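Local coordinates for protein post-proline cleaving enzyme (Rickettsia typhi, PDB 4HVT) that probably acts as a serine-type oligopeptidase that cleaves peptides on the carboxyl side of proline residues, at residues A[252-264]-A[271-283]. Numbering follows the deposited sequence. Where two conformers were deposited one is given.
Sequences TISSSLIFISANK and NYILDTKYKNLKL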
loop_
_atom_site.group_PDB
_atom_site.type_symbol
_atom_site.label_atom_id
_atom_site.label_comp_id
_atom_site.label_asym_id
_atom_site.label_seq_id
_atom_site.Cartn_x
_atom_site.Cartn_y
_atom_site.Cartn_z
ATOM N N THR A 252 2.020 -25.113 9.567
ATOM C CA THR A 252 2.085 -26.029 10.704
ATOM C C THR A 252 0.840 -26.902 10.819
ATOM O O THR A 252 0.853 -27.910 11.558
ATOM C CB THR A 252 2.255 -25.327 12.079
ATOM O OG1 THR A 252 1.130 -24.468 12.308
ATOM C CG2 THR A 252 3.523 -24.510 12.125
ATOM N N ILE A 253 -0.224 -26.521 10.136
ATOM C CA ILE A 253 -1.462 -27.275 10.085
ATOM C C ILE A 253 -1.562 -28.027 8.758
ATOM O O ILE A 253 -1.918 -29.210 8.757
ATOM C CB ILE A 253 -2.628 -26.304 10.255
ATOM C CG1 ILE A 253 -2.381 -25.380 11.482
ATOM C CG2 ILE A 253 -3.943 -27.044 10.352
ATOM C CD1 ILE A 253 -2.423 -26.061 12.832
ATOM N N SER A 254 -1.336 -27.314 7.650
ATOM C CA SER A 254 -1.280 -27.958 6.335
ATOM C C SER A 254 -0.319 -27.215 5.439
ATOM O O SER A 254 -0.419 -26.002 5.285
ATOM C CB SER A 254 -2.624 -27.978 5.635
ATOM O OG SER A 254 -2.533 -28.555 4.314
ATOM N N SER A 255 0.544 -27.970 4.773
ATOM C CA SER A 255 1.399 -27.401 3.724
ATOM C C SER A 255 0.873 -27.736 2.309
ATOM O O SER A 255 1.435 -27.317 1.300
ATOM C CB SER A 255 2.856 -27.856 3.965
ATOM O OG SER A 255 2.978 -29.289 4.004
ATOM N N SER A 256 -0.215 -28.462 2.228
ATOM C CA SER A 256 -0.702 -28.970 0.998
ATOM C C SER A 256 -2.026 -28.349 0.528
ATOM O O SER A 256 -2.567 -28.732 -0.531
ATOM C CB SER A 256 -0.896 -30.469 1.145
ATOM O OG SER A 256 -1.745 -30.850 2.236
ATOM N N LEU A 257 -2.627 -27.514 1.345
ATOM C CA LEU A 257 -3.844 -26.868 0.910
ATOM C C LEU A 257 -3.447 -25.488 0.398
ATOM O O LEU A 257 -2.985 -24.651 1.149
ATOM C CB LEU A 257 -4.858 -26.800 2.050
ATOM C CG LEU A 257 -5.408 -28.185 2.478
ATOM C CD1 LEU A 257 -6.105 -27.964 3.817
ATOM C CD2 LEU A 257 -6.324 -28.893 1.433
ATOM N N ILE A 258 -3.712 -25.254 -0.880
ATOM C CA ILE A 258 -3.422 -24.016 -1.535
ATOM C C ILE A 258 -4.708 -23.275 -1.874
ATOM O O ILE A 258 -5.658 -23.874 -2.429
ATOM C CB ILE A 258 -2.577 -24.284 -2.838
ATOM C CG1 ILE A 258 -1.252 -25.028 -2.524
ATOM C CG2 ILE A 258 -2.378 -23.001 -3.649
ATOM C CD1 ILE A 258 -0.232 -24.256 -1.745
ATOM N N PHE A 259 -4.736 -21.972 -1.539
ATOM C CA PHE A 259 -5.842 -21.098 -1.856
ATOM C C PHE A 259 -5.539 -20.461 -3.186
ATOM O O PHE A 259 -4.575 -19.727 -3.322
ATOM C CB PHE A 259 -5.960 -20.061 -0.731
ATOM C CG PHE A 259 -7.069 -19.018 -0.925
ATOM C CD1 PHE A 259 -8.411 -19.370 -0.840
ATOM C CD2 PHE A 259 -6.757 -17.718 -1.099
ATOM C CE1 PHE A 259 -9.418 -18.442 -0.970
ATOM C CE2 PHE A 259 -7.777 -16.766 -1.197
ATOM C CZ PHE A 259 -9.094 -17.116 -1.153
ATOM N N ILE A 260 -6.408 -20.714 -4.150
ATOM C CA ILE A 260 -6.292 -20.100 -5.498
ATOM C C ILE A 260 -7.357 -19.056 -5.586
ATOM O O ILE A 260 -8.517 -19.358 -5.336
ATOM C CB ILE A 260 -6.494 -21.134 -6.574
ATOM C CG1 ILE A 260 -5.271 -22.103 -6.547
ATOM C CG2 ILE A 260 -6.631 -20.475 -7.922
ATOM C CD1 ILE A 260 -5.398 -23.187 -7.579
ATOM N N SER A 261 -6.957 -17.820 -5.906
ATOM C CA SER A 261 -7.862 -16.703 -5.918
ATOM C C SER A 261 -7.804 -15.986 -7.284
ATOM O O SER A 261 -6.784 -15.447 -7.662
ATOM C CB SER A 261 -7.537 -15.779 -4.747
ATOM O OG SER A 261 -8.420 -14.664 -4.661
ATOM N N ALA A 262 -8.938 -16.035 -7.972
ATOM C CA ALA A 262 -9.125 -15.404 -9.283
ATOM C C ALA A 262 -9.993 -14.162 -9.092
ATOM O O ALA A 262 -11.169 -14.245 -8.835
ATOM C CB ALA A 262 -9.779 -16.350 -10.263
ATOM N N ASN A 263 -9.373 -13.029 -9.252
ATOM C CA ASN A 263 -10.036 -11.761 -9.028
ATOM C C ASN A 263 -10.677 -11.365 -10.388
ATOM O O ASN A 263 -9.964 -11.166 -11.380
ATOM C CB ASN A 263 -9.033 -10.741 -8.539
ATOM C CG ASN A 263 -9.711 -9.436 -8.152
ATOM O OD1 ASN A 263 -10.602 -9.004 -8.866
ATOM N ND2 ASN A 263 -9.338 -8.839 -7.047
ATOM N N LYS A 264 -12.007 -11.359 -10.407
ATOM C CA LYS A 264 -12.766 -11.141 -11.648
ATOM C C LYS A 264 -12.813 -9.657 -12.036
ATOM O O LYS A 264 -12.570 -9.291 -13.198
ATOM C CB LYS A 264 -14.186 -11.654 -11.474
ATOM C CG LYS A 264 -14.310 -13.086 -10.949
ATOM C CD LYS A 264 -15.798 -13.386 -10.649
ATOM C CE LYS A 264 -16.588 -13.525 -11.946
ATOM N NZ LYS A 264 -18.068 -13.491 -11.713
ATOM N N ASN A 271 -12.845 -18.362 -6.072
ATOM C CA ASN A 271 -11.778 -18.889 -5.221
ATOM C C ASN A 271 -11.891 -20.423 -5.141
ATOM O O ASN A 271 -13.002 -21.004 -5.257
ATOM C CB ASN A 271 -11.866 -18.334 -3.798
ATOM C CG ASN A 271 -11.644 -16.863 -3.717
ATOM O OD1 ASN A 271 -10.729 -16.369 -4.285
ATOM N ND2 ASN A 271 -12.467 -16.180 -2.976
ATOM N N TYR A 272 -10.762 -21.078 -4.960
ATOM C CA TYR A 272 -10.689 -22.521 -4.953
ATOM C C TYR A 272 -9.692 -23.041 -3.897
ATOM O O TYR A 272 -8.768 -22.371 -3.515
ATOM C CB TYR A 272 -10.180 -23.085 -6.292
ATOM C CG TYR A 272 -10.938 -22.573 -7.500
ATOM C CD1 TYR A 272 -10.721 -21.306 -8.005
ATOM C CD2 TYR A 272 -11.822 -23.409 -8.136
ATOM C CE1 TYR A 272 -11.425 -20.872 -9.117
ATOM C CE2 TYR A 272 -12.530 -22.964 -9.235
ATOM C CZ TYR A 272 -12.305 -21.681 -9.683
ATOM O OH TYR A 272 -13.019 -21.235 -10.816
ATOM N N ILE A 273 -9.921 -24.271 -3.484
ATOM C CA ILE A 273 -8.908 -24.998 -2.772
ATOM C C ILE A 273 -8.258 -25.956 -3.728
ATOM O O ILE A 273 -8.947 -26.783 -4.333
ATOM C CB ILE A 273 -9.485 -25.822 -1.587
ATOM C CG1 ILE A 273 -10.178 -24.881 -0.588
ATOM C CG2 ILE A 273 -8.388 -26.579 -0.829
ATOM C CD1 ILE A 273 -10.817 -25.623 0.551
ATOM N N LEU A 274 -6.943 -25.874 -3.836
ATOM C CA LEU A 274 -6.127 -26.868 -4.581
ATOM C C LEU A 274 -5.471 -27.736 -3.518
ATOM O O LEU A 274 -4.695 -27.260 -2.655
ATOM C CB LEU A 274 -5.067 -26.222 -5.425
ATOM C CG LEU A 274 -4.097 -27.146 -6.113
ATOM C CD1 LEU A 274 -4.705 -27.868 -7.304
ATOM C CD2 LEU A 274 -2.907 -26.364 -6.557
ATOM N N ASP A 275 -5.804 -29.021 -3.532
ATOM C CA ASP A 275 -5.271 -29.946 -2.553
ATOM C C ASP A 275 -4.164 -30.736 -3.260
ATOM O O ASP A 275 -4.444 -31.358 -4.341
ATOM C CB ASP A 275 -6.403 -30.879 -2.106
ATOM C CG ASP A 275 -6.150 -31.546 -0.819
ATOM O OD1 ASP A 275 -4.979 -31.802 -0.530
ATOM O OD2 ASP A 275 -7.157 -31.935 -0.146
ATOM N N THR A 276 -2.948 -30.716 -2.715
ATOM C CA THR A 276 -1.769 -31.204 -3.496
ATOM C C THR A 276 -1.222 -32.570 -3.066
ATOM O O THR A 276 -0.220 -33.033 -3.600
ATOM C CB THR A 276 -0.609 -30.194 -3.468
ATOM O OG1 THR A 276 -0.234 -29.969 -2.117
ATOM C CG2 THR A 276 -0.997 -28.794 -4.017
ATOM N N LYS A 277 -1.886 -33.238 -2.132
ATOM C CA LYS A 277 -1.248 -34.401 -1.482
ATOM C C LYS A 277 -1.710 -35.727 -2.011
ATOM O O LYS A 277 -1.140 -36.759 -1.608
ATOM C CB LYS A 277 -1.355 -34.295 0.052
ATOM C CG LYS A 277 -2.745 -34.118 0.594
ATOM C CD LYS A 277 -2.740 -34.051 2.122
ATOM C CE LYS A 277 -4.131 -33.762 2.679
ATOM N NZ LYS A 277 -4.538 -32.365 2.231
ATOM N N TYR A 278 -2.668 -35.768 -2.940
ATOM C CA TYR A 278 -3.202 -37.077 -3.375
ATOM C C TYR A 278 -2.539 -37.537 -4.666
ATOM O O TYR A 278 -1.761 -36.803 -5.272
ATOM C CB TYR A 278 -4.736 -36.985 -3.536
ATOM C CG TYR A 278 -5.378 -36.712 -2.227
ATOM C CD1 TYR A 278 -5.709 -37.763 -1.374
ATOM C CD2 TYR A 278 -5.600 -35.429 -1.796
ATOM C CE1 TYR A 278 -6.263 -37.518 -0.154
ATOM C CE2 TYR A 278 -6.152 -35.185 -0.555
ATOM C CZ TYR A 278 -6.478 -36.260 0.264
ATOM O OH TYR A 278 -7.026 -36.037 1.508
ATOM N N LYS A 279 -2.876 -38.731 -5.155
ATOM C CA LYS A 279 -2.283 -39.150 -6.426
ATOM C C LYS A 279 -2.506 -38.070 -7.515
ATOM O O LYS A 279 -1.591 -37.699 -8.247
ATOM C CB LYS A 279 -2.865 -40.482 -6.881
ATOM N N ASN A 280 -3.741 -37.583 -7.613
ATOM C CA ASN A 280 -4.115 -36.635 -8.608
ATOM C C ASN A 280 -4.348 -35.359 -7.820
ATOM O O ASN A 280 -4.838 -35.402 -6.705
ATOM C CB ASN A 280 -5.429 -37.028 -9.312
ATOM C CG ASN A 280 -5.294 -38.238 -10.242
ATOM O OD1 ASN A 280 -4.267 -38.433 -10.887
ATOM N ND2 ASN A 280 -6.364 -39.031 -10.346
ATOM N N LEU A 281 -4.007 -34.237 -8.410
ATOM C CA LEU A 281 -4.412 -32.949 -7.833
ATOM C C LEU A 281 -5.937 -32.788 -7.846
ATOM O O LEU A 281 -6.638 -33.365 -8.704
ATOM C CB LEU A 281 -3.713 -31.819 -8.579
ATOM C CG LEU A 281 -2.193 -31.847 -8.631
ATOM C CD1 LEU A 281 -1.667 -30.748 -9.540
ATOM C CD2 LEU A 281 -1.682 -31.697 -7.189
ATOM N N LYS A 282 -6.469 -32.021 -6.889
ATOM C CA LYS A 282 -7.889 -31.792 -6.773
ATOM C C LYS A 282 -8.131 -30.304 -6.661
ATOM O O LYS A 282 -7.474 -29.631 -5.838
ATOM C CB LYS A 282 -8.452 -32.483 -5.509
ATOM C CG LYS A 282 -9.915 -32.897 -5.703
ATOM C CD LYS A 282 -10.556 -33.576 -4.445
ATOM C CE LYS A 282 -9.637 -33.792 -3.257
ATOM N NZ LYS A 282 -10.344 -34.538 -2.158
ATOM N N LEU A 283 -9.018 -29.780 -7.492
ATOM C CA LEU A 283 -9.350 -28.372 -7.466
ATOM C C LEU A 283 -10.857 -28.244 -7.249
ATOM O O LEU A 283 -11.675 -28.728 -8.077
ATOM C CB LEU A 283 -8.980 -27.736 -8.797
ATOM C CG LEU A 283 -9.258 -26.264 -8.994
ATOM C CD1 LEU A 283 -8.286 -25.399 -8.197
ATOM C CD2 LEU A 283 -9.081 -25.928 -10.465
HETATM O O HOH W 1 -3.433 -31.096 4.833
#
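With CG of N271 beside its own backbone N (chi1 -65°) and OG of S261 turned away from its backbone N (chi1 -178°), the amide and the hydroxyl of this non-hydrogen-bonded pair meet. S261 OG donates to N271 OD1 at 2.9 Å, tilted 16° from the amide's carbonyl plane. The same amide crosses the F259 ring obliquely, with F259 CZ 3.6 Å from N271 CG. I260 works on the other face of the hairpin, its extended chain carrying CD1 to within 3.7 Å of L274 CB and, at about a right angle, to L283 CD1 on the next strand. Its CG2 branch approaches Y272 CD1, while I260 O lies near the plane of the tyrosine ring, at its edge. Between the side chains runs a regular antiparallel ladder: I258 and L274, and likewise I260 and Y272, each exchange a pair of backbone hydrogen bonds. At the far end S256 O accepts from T276 N at 3.0 Å. K277, its chain bent near the ammonium, lies along S256; NZ donates to S256 OG and to water 1, and forms a salt bridge with D275 OD1 at 2.9 Å, from the syn side. Three polar partners thus fix the ammonium, and L257 CD2 packs against the D275 carboxylate, 3.5 Å from its CG. The ST turn in which S254 OG accepts from S256 N leads into the strand. Strand 242-247 flanks 257-263 on its other edge, and L233 and F234 of the preceding sheet pack on L274 and Y272. Strands 257-263 and 269-275 are the two middle strands of a four-stranded antiparallel sheet, the up-and-down meander characteristic of a blade in the beta-propeller domain of prolyl oligopeptidases.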